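Local coordinates for intracellular growth locus, subunit C (Francisella tularensis subsp. tularensis, PDB 2QWU), which probably supports growth of the bacterium inside host cells, as a pathogenicity-island protein thought to belong to a type VI-like secretion system, at residues A[39-44]-A[91-96]; A[163-168]-A[173-178]. The protein carries 2 engineered substitutions. One frame throughout, in Å; residues are numbered along the deposited sequence.

Interaction 1: residues A[39-44]-A[91-96]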
# COMPACT_ATOMS: atom_id res chain seq x y z
N ASP A 39 3.41 4.17 -7.68
CA ASP A 39 4.40 4.26 -8.76
C ASP A 39 5.85 4.26 -8.33
O ASP A 39 6.76 4.19 -9.19
CB ASP A 39 4.08 5.47 -9.70
CG ASP A 39 4.28 6.80 -9.05
OD1 ASP A 39 4.70 6.84 -7.88
OD2 ASP A 39 4.02 7.86 -9.73
N SER A 40 6.08 4.27 -7.03
CA SER A 40 7.43 4.16 -6.50
C SER A 40 7.35 3.65 -5.07
O SER A 40 6.32 3.78 -4.42
CB SER A 40 8.18 5.49 -6.57
OG SER A 40 7.73 6.37 -5.57
N LEU A 41 8.44 3.05 -4.59
CA LEU A 41 8.50 2.55 -3.26
C LEU A 41 9.96 2.44 -2.82
O LEU A 41 10.80 1.84 -3.51
CB LEU A 41 7.85 1.13 -3.17
CG LEU A 41 8.04 0.39 -1.82
CD1 LEU A 41 7.31 1.07 -0.70
CD2 LEU A 41 7.59 -1.08 -1.99
N THR A 42 10.26 3.04 -1.69
CA THR A 42 11.57 2.92 -1.10
C THR A 42 11.45 2.31 0.28
O THR A 42 10.63 2.75 1.06
CB THR A 42 12.24 4.28 -0.99
OG1 THR A 42 12.26 4.83 -2.30
CG2 THR A 42 13.73 4.13 -0.45
N ILE A 43 12.28 1.30 0.55
CA ILE A 43 12.28 0.65 1.86
C ILE A 43 13.70 0.62 2.43
O ILE A 43 14.60 0.02 1.83
CB ILE A 43 11.77 -0.82 1.77
CG1 ILE A 43 10.30 -0.84 1.33
CG2 ILE A 43 11.86 -1.49 3.16
CD1 ILE A 43 9.80 -2.25 1.03
N ALA A 44 13.88 1.26 3.59
CA ALA A 44 15.18 1.30 4.26
C ALA A 44 16.23 1.79 3.24
O ALA A 44 17.36 1.32 3.19
CB ALA A 44 15.54 -0.11 4.78
N LEU A 91 2.38 -5.31 0.92
CA LEU A 91 2.72 -4.85 -0.43
C LEU A 91 3.11 -6.01 -1.32
O LEU A 91 3.69 -6.97 -0.85
CB LEU A 91 3.92 -3.86 -0.33
CG LEU A 91 3.72 -2.63 0.57
CD1 LEU A 91 5.03 -2.11 1.07
CD2 LEU A 91 3.03 -1.59 -0.25
N GLY A 92 2.80 -5.92 -2.61
CA GLY A 92 3.18 -6.95 -3.56
C GLY A 92 4.27 -6.33 -4.45
O GLY A 92 4.07 -5.25 -4.97
N VAL A 93 5.44 -6.99 -4.57
CA VAL A 93 6.49 -6.48 -5.42
C VAL A 93 6.99 -7.57 -6.35
O VAL A 93 6.83 -8.77 -6.07
CB VAL A 93 7.68 -5.89 -4.60
CG1 VAL A 93 7.16 -4.75 -3.70
CG2 VAL A 93 8.31 -7.01 -3.71
N LEU A 94 7.57 -7.18 -7.47
CA LEU A 94 8.12 -8.20 -8.40
C LEU A 94 9.65 -8.08 -8.31
O LEU A 94 10.25 -7.09 -8.73
CB LEU A 94 7.61 -7.92 -9.82
CG LEU A 94 8.00 -8.97 -10.86
CD1 LEU A 94 7.40 -10.35 -10.56
CD2 LEU A 94 7.43 -8.36 -12.20
N ILE A 95 10.29 -9.08 -7.69
CA ILE A 95 11.75 -9.03 -7.46
C ILE A 95 12.40 -10.40 -7.58
O ILE A 95 11.72 -11.43 -7.49
CB ILE A 95 12.07 -8.51 -6.02
CG1 ILE A 95 11.37 -9.39 -4.97
CG2 ILE A 95 11.59 -7.04 -5.88
CD1 ILE A 95 11.66 -9.02 -3.51
N LYS A 96 13.72 -10.38 -7.74
CA LYS A 96 14.49 -11.63 -7.78
C LYS A 96 14.71 -12.07 -6.32
O LYS A 96 14.66 -11.27 -5.39
CB LYS A 96 15.84 -11.39 -8.48
CG LYS A 96 15.65 -10.99 -9.95
CD LYS A 96 16.96 -10.68 -10.66
CE LYS A 96 17.83 -11.88 -10.62
NZ LYS A 96 18.92 -11.86 -11.66
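L41 points its side chain at L91 and V93 within a curled, antiparallel beta sheet. The two strands are not direct partners. Strand 71-79 lies between 37-43 and 86-96 and pairs with both, so the contact passes over the strand in the middle. The CA atoms of L41 and V93 are 9.5 Å apart, and no hydrogen bond joins the two segments.

One methyl does the work. CG of L41 lies anti to the backbone N (chi1 171°), which carries the end of the side chain out toward strand 86-96. There CD2 meets two partners. L91 reaches toward L41, tip to tip, and puts its CD1 4.1 Å from CD2 of L41. V93 instead lies at about a right angle to L41. Its CG1 is the branch that touches, because it sits anti to the carbonyl carbon (chi1 -59°).

All three side chains are buried, and the middle strand packs on each of them. A71 touches L41 and V93, and V73 touches L91. L48 also packs on L41, while I178 packs on V93 from strand 173-184. I43 points the same way as L41 and also packs on V107 of helix 97-114. Its CD1 stops 4.8 Å from CD1 of L91, but it lies only 3.9 Å from CD2 of L41.

Interaction 2: residues A[163-168]-A[173-178]; sequences TELMGV and MRYHII
T163 grips the carbonyl oxygen of Y175 with two donors. Its backbone N is 3.0 Å from Y175 O, and its OG1 is 2.8 Å from the same atom. OG1 can give this bond because it stands between its own backbone N and carbonyl carbon (chi1 81°). CG2 of T163 packs on CG1 of I177, with the two side chains crossing at about a right angle.

The Y175 ring is met by two more side chains. L165 CD1 lies in the ring plane, at the edge, 4.0 Å from CD2 of Y175. SE of M166, a selenomethionine, makes an oblique Met-aromatic contact, 4.2 Å from the centre of the Y175 ring. Toward the surface, E164 and R174 lie side by side and point the same way. E164 OE2 accepts a hydrogen bond from R174 NE on its syn lone pair, at 3.2 Å and in the guanidinium plane. The pair is a salt bridge, although the carboxylate and guanidinium planes are 69° apart. V168 CG2 covers one guanidinium face near its rim.

Further bonds position this shell. Water 1 donates to T163 O and G167 O and accepts from M166 N and Y175 N, so it ties the loop to the strand. The OH of Y175 is bonded to P24 and S72, which fixes the far end of the ring. In the loop, L165 N donates to T163 OG1 at 3.1 Å, and G167 N donates to E164 O at 3.0 Å. These bonds make an ST turn at T163 that overlaps a type I beta turn from E164 to G167, in the connection between antiparallel strands 157-162 and 173-184.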
# COMPACT_ATOMS: atom_id res chain seq x y z
N THR A 163 5.87 -15.93 -4.04
CA THR A 163 4.63 -16.61 -4.45
C THR A 163 4.77 -16.99 -5.93
O THR A 163 5.69 -16.53 -6.62
CB THR A 163 3.37 -15.70 -4.33
OG1 THR A 163 3.29 -14.85 -5.49
CG2 THR A 163 3.38 -14.91 -3.04
N GLU A 164 3.86 -17.83 -6.41
CA GLU A 164 3.84 -18.21 -7.81
C GLU A 164 2.67 -17.49 -8.48
O GLU A 164 2.29 -17.85 -9.59
CB GLU A 164 3.64 -19.74 -7.96
CG GLU A 164 4.82 -20.56 -7.44
CD GLU A 164 6.14 -20.13 -8.04
OE1 GLU A 164 6.22 -19.93 -9.28
OE2 GLU A 164 7.11 -19.97 -7.29
N LEU A 165 2.11 -16.47 -7.83
CA LEU A 165 0.97 -15.77 -8.41
C LEU A 165 1.14 -15.14 -9.79
O LEU A 165 0.17 -15.00 -10.53
CB LEU A 165 0.48 -14.70 -7.44
CG LEU A 165 -0.15 -15.22 -6.17
CD1 LEU A 165 -0.37 -14.09 -5.21
CD2 LEU A 165 -1.49 -15.88 -6.52
N MSE A 166 2.35 -14.69 -10.09
CA MSE A 166 2.64 -14.11 -11.41
C MSE A 166 3.70 -15.00 -12.08
O MSE A 166 4.46 -14.57 -12.95
CB MSE A 166 3.17 -12.68 -11.25
CG MSE A 166 2.14 -11.66 -10.76
SE MSE A 166 2.75 -9.87 -10.75
CE MSE A 166 4.18 -10.00 -11.21
N GLY A 167 3.74 -16.25 -11.69
CA GLY A 167 4.76 -17.12 -12.25
C GLY A 167 6.18 -16.60 -12.03
O GLY A 167 6.48 -15.85 -11.09
N VAL A 168 7.09 -17.02 -12.90
CA VAL A 168 8.45 -16.55 -12.82
C VAL A 168 8.70 -15.81 -14.10
O VAL A 168 8.51 -16.37 -15.18
CB VAL A 168 9.43 -17.74 -12.66
CG1 VAL A 168 10.86 -17.27 -12.58
CG2 VAL A 168 9.03 -18.53 -11.41
N MSE A 173 12.16 -13.07 -11.83
CA MSE A 173 11.49 -12.39 -10.70
C MSE A 173 10.17 -13.04 -10.36
O MSE A 173 9.46 -13.52 -11.25
CB MSE A 173 11.26 -10.90 -11.05
CG MSE A 173 12.56 -10.14 -11.29
SE MSE A 173 12.32 -8.36 -11.59
CE MSE A 173 11.25 -8.39 -12.96
N ARG A 174 9.82 -13.03 -9.07
CA ARG A 174 8.55 -13.57 -8.64
C ARG A 174 7.76 -12.49 -7.89
O ARG A 174 8.35 -11.55 -7.35
CB ARG A 174 8.75 -14.75 -7.71
CG ARG A 174 9.09 -16.06 -8.46
CD ARG A 174 9.50 -17.13 -7.44
NE ARG A 174 9.79 -18.39 -8.11
CZ ARG A 174 10.92 -18.66 -8.76
NH1 ARG A 174 11.90 -17.76 -8.83
NH2 ARG A 174 11.05 -19.83 -9.39
N TYR A 175 6.46 -12.67 -7.84
CA TYR A 175 5.64 -11.70 -7.12
C TYR A 175 5.84 -12.10 -5.66
O TYR A 175 5.55 -13.26 -5.28
CB TYR A 175 4.20 -11.85 -7.56
CG TYR A 175 3.26 -10.81 -6.97
CD1 TYR A 175 3.44 -9.46 -7.24
CD2 TYR A 175 2.14 -11.21 -6.24
CE1 TYR A 175 2.49 -8.49 -6.79
CE2 TYR A 175 1.19 -10.29 -5.81
CZ TYR A 175 1.37 -8.93 -6.09
OH TYR A 175 0.43 -7.99 -5.70
N HIS A 176 6.34 -11.16 -4.84
CA HIS A 176 6.60 -11.43 -3.41
C HIS A 176 5.64 -10.59 -2.57
O HIS A 176 5.32 -9.46 -2.93
CB HIS A 176 8.03 -11.03 -2.98
CG HIS A 176 9.13 -11.99 -3.42
ND1 HIS A 176 9.47 -12.20 -4.73
CD2 HIS A 176 9.99 -12.71 -2.66
CE1 HIS A 176 10.52 -13.03 -4.78
NE2 HIS A 176 10.85 -13.35 -3.55
N ILE A 177 5.23 -11.13 -1.44
CA ILE A 177 4.33 -10.38 -0.59
C ILE A 177 5.09 -9.90 0.64
O ILE A 177 5.66 -10.71 1.36
CB ILE A 177 3.13 -11.27 -0.22
CG1 ILE A 177 2.41 -11.63 -1.53
CG2 ILE A 177 2.27 -10.57 0.80
CD1 ILE A 177 0.99 -12.20 -1.41
N ILE A 178 5.12 -8.58 0.85
CA ILE A 178 5.84 -7.98 1.98
C ILE A 178 4.81 -7.54 2.99
O ILE A 178 3.97 -6.67 2.72
CB ILE A 178 6.68 -6.72 1.52
CG1 ILE A 178 7.64 -7.13 0.42
CG2 ILE A 178 7.32 -6.06 2.68
CD1 ILE A 178 8.39 -5.86 -0.15
O HOH W 1 5.12 -14.91 -8.87
O HOH W 2 6.62 -12.95 -12.20

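How the interactions relate
Both contacts belong to the same curled sheet, since strands 86-96 and 173-184 are direct neighbours in it. Interaction 1 is core. It is buried and purely apolar, and it relates two strands separated by a third. Interaction 2 is a surface contact, where a loop folds back on the strand that follows it, and it mixes hydrogen bonds, a salt bridge, bound water and packing on an aromatic ring. The centres of interaction 1 and interaction 2 are about 12 Å apart. They join through probable backbone hydrogen bonds, H176 N to V93 O and I178 N to L91 O, both 2.7 Å. L94 of interaction 1 also packs on M166 of the loop.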